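Local coordinates for D-hydantoinase (PDB 1NFG), which probably hydrolyses the cyclic amide bond of D-hydantoin derivatives stereospecifically, using two zinc ions bound per subunit, at residues A[343-348]-A[361-365]. Numbering follows the deposited sequence.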
loop_
_atom_site.group_PDB
_atom_site.type_symbol
_atom_site.label_atom_id
_atom_site.label_comp_id
_atom_site.label_asym_id
_atom_site.label_seq_id
_atom_site.Cartn_x
_atom_site.Cartn_y
_atom_site.Cartn_z
ATOM N N ARG A 343 18.794 -24.860 -14.112
ATOM C CA ARG A 343 17.455 -24.342 -13.837
ATOM C C ARG A 343 16.469 -25.305 -13.176
ATOM O O ARG A 343 16.050 -25.070 -12.045
ATOM C CB ARG A 343 16.812 -23.756 -15.103
ATOM C CG ARG A 343 15.500 -23.012 -14.801
ATOM C CD ARG A 343 14.837 -22.409 -16.035
ATOM N NE ARG A 343 14.514 -23.417 -17.040
ATOM C CZ ARG A 343 13.300 -23.611 -17.543
ATOM N NH1 ARG A 343 12.285 -22.861 -17.132
ATOM N NH2 ARG A 343 13.098 -24.553 -18.456
ATOM N N LEU A 344 16.098 -26.381 -13.863
ATOM C CA LEU A 344 15.135 -27.324 -13.299
ATOM C C LEU A 344 15.532 -27.900 -11.946
ATOM O O LEU A 344 14.747 -27.847 -10.999
ATOM C CB LEU A 344 14.850 -28.476 -14.272
ATOM C CG LEU A 344 14.115 -28.207 -15.589
ATOM C CD1 LEU A 344 13.115 -29.309 -15.820
ATOM C CD2 LEU A 344 13.401 -26.882 -15.559
ATOM N N MET A 345 16.732 -28.454 -11.841
ATOM C CA MET A 345 17.152 -29.028 -10.570
ATOM C C MET A 345 17.030 -28.028 -9.434
ATOM O O MET A 345 16.493 -28.347 -8.373
ATOM C CB MET A 345 18.590 -29.539 -10.646
ATOM C CG MET A 345 18.746 -30.840 -11.423
ATOM S SD MET A 345 20.447 -31.443 -11.390
ATOM C CE MET A 345 21.218 -30.297 -12.551
ATOM N N MET A 346 17.523 -26.815 -9.664
ATOM C CA MET A 346 17.474 -25.760 -8.659
ATOM C C MET A 346 16.044 -25.385 -8.265
ATOM O O MET A 346 15.729 -25.272 -7.083
ATOM C CB MET A 346 18.220 -24.529 -9.172
ATOM C CG MET A 346 19.715 -24.733 -9.284
ATOM S SD MET A 346 20.465 -25.078 -7.678
ATOM C CE MET A 346 20.498 -26.763 -7.734
ATOM N N VAL A 347 15.175 -25.192 -9.247
ATOM C CA VAL A 347 13.795 -24.847 -8.952
ATOM C C VAL A 347 13.124 -26.020 -8.245
ATOM O O VAL A 347 12.324 -25.826 -7.324
ATOM C CB VAL A 347 13.012 -24.508 -10.241
ATOM C CG1 VAL A 347 11.522 -24.389 -9.941
ATOM C CG2 VAL A 347 13.541 -23.207 -10.840
ATOM N N TYR A 348 13.465 -27.237 -8.671
ATOM C CA TYR A 348 12.896 -28.448 -8.088
ATOM C C TYR A 348 13.205 -28.579 -6.595
ATOM O O TYR A 348 12.422 -29.163 -5.843
ATOM C CB TYR A 348 13.410 -29.696 -8.816
ATOM C CG TYR A 348 12.801 -30.990 -8.297
ATOM C CD1 TYR A 348 11.499 -31.361 -8.645
ATOM C CD2 TYR A 348 13.501 -31.803 -7.402
ATOM C CE1 TYR A 348 10.905 -32.504 -8.111
ATOM C CE2 TYR A 348 12.917 -32.942 -6.863
ATOM C CZ TYR A 348 11.620 -33.285 -7.218
ATOM O OH TYR A 348 11.025 -34.385 -6.654
ATOM N N PHE A 361 5.802 -26.913 -9.729
ATOM C CA PHE A 361 7.116 -27.020 -10.342
ATOM C C PHE A 361 6.947 -27.088 -11.861
ATOM O O PHE A 361 7.567 -26.324 -12.601
ATOM C CB PHE A 361 7.815 -28.281 -9.853
ATOM C CG PHE A 361 9.059 -28.621 -10.624
ATOM C CD1 PHE A 361 10.224 -27.880 -10.460
ATOM C CD2 PHE A 361 9.068 -29.694 -11.510
ATOM C CE1 PHE A 361 11.385 -28.206 -11.164
ATOM C CE2 PHE A 361 10.216 -30.027 -12.218
ATOM C CZ PHE A 361 11.379 -29.282 -12.044
ATOM N N VAL A 362 6.097 -28.004 -12.317
ATOM C CA VAL A 362 5.841 -28.171 -13.740
ATOM C C VAL A 362 5.204 -26.922 -14.338
ATOM O O VAL A 362 5.570 -26.492 -15.433
ATOM C CB VAL A 362 4.924 -29.395 -14.000
ATOM C CG1 VAL A 362 4.600 -29.516 -15.499
ATOM C CG2 VAL A 362 5.607 -30.664 -13.490
ATOM N N GLU A 363 4.247 -26.338 -13.628
ATOM C CA GLU A 363 3.590 -25.129 -14.111
ATOM C C GLU A 363 4.614 -24.041 -14.424
ATOM O O GLU A 363 4.631 -23.475 -15.513
ATOM C CB GLU A 363 2.601 -24.598 -13.063
ATOM C CG GLU A 363 2.123 -23.167 -13.337
ATOM C CD GLU A 363 1.348 -22.547 -12.176
ATOM O OE1 GLU A 363 1.625 -22.883 -11.004
ATOM O OE2 GLU A 363 0.469 -21.702 -12.438
ATOM N N LEU A 364 5.473 -23.766 -13.454
ATOM C CA LEU A 364 6.486 -22.726 -13.574
ATOM C C LEU A 364 7.621 -23.050 -14.522
ATOM O O LEU A 364 8.055 -22.212 -15.309
ATOM C CB LEU A 364 7.083 -22.433 -12.199
ATOM C CG LEU A 364 6.130 -21.900 -11.137
ATOM C CD1 LEU A 364 6.819 -21.901 -9.785
ATOM C CD2 LEU A 364 5.681 -20.504 -11.534
ATOM N N VAL A 365 8.107 -24.275 -14.423
ATOM C CA VAL A 365 9.226 -24.739 -15.222
ATOM C C VAL A 365 8.910 -25.018 -16.696
ATOM O O VAL A 365 9.815 -25.019 -17.537
ATOM C CB VAL A 365 9.834 -25.987 -14.524
ATOM C CG1 VAL A 365 10.236 -27.032 -15.518
ATOM C CG2 VAL A 365 11.005 -25.565 -13.677
#
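Helices 343-352 and 358-372, joined by a short connection, form a helical hairpin beside the barrel of this amidohydrolase; F361 of the second helix sets its ring against L344, V347 and Y348 of the first. The two short segments run at 140° to each other, their axes 10.6 Å apart at closest approach. F361 points toward the first helix, and its chi1 of 169°, which sets CG opposite the backbone N, brings the ring edge to that helix's backbone, with CE1 3.4 Å from L344 O. Y348 meets it edge-to-face: CD1 stands over the centre of one ring face, the centroids are 5.2 Å apart and the planes lie at 82°. V365 CB covers the opposite face of the same ring, one helical turn further on. Also at the ring edge, V347 CG1 comes to 3.8 Å from F361 CD1; L344 CD1 lies 4.2 Å from F361 CZ. V347 CG1 also reaches V365 CG2 at 4.0 Å. Beside this apolar core, the R343 chain, bent at chi3, carries its guanidinium to the second helix, where NH1 gives V365 O a weak hydrogen bond of 3.3 Å. NH1 also bonds to V310 O of strand 310-311 and NH2 to T85 OG1 of strand 85-93, so the buried guanidinium links both helices to these strands. W393 of strand 390-400 touches L344 and meets the Y348 ring. This obliquely antiparallel hairpin packs against strands of the metallo-dependent hydrolase TIM-barrel fold.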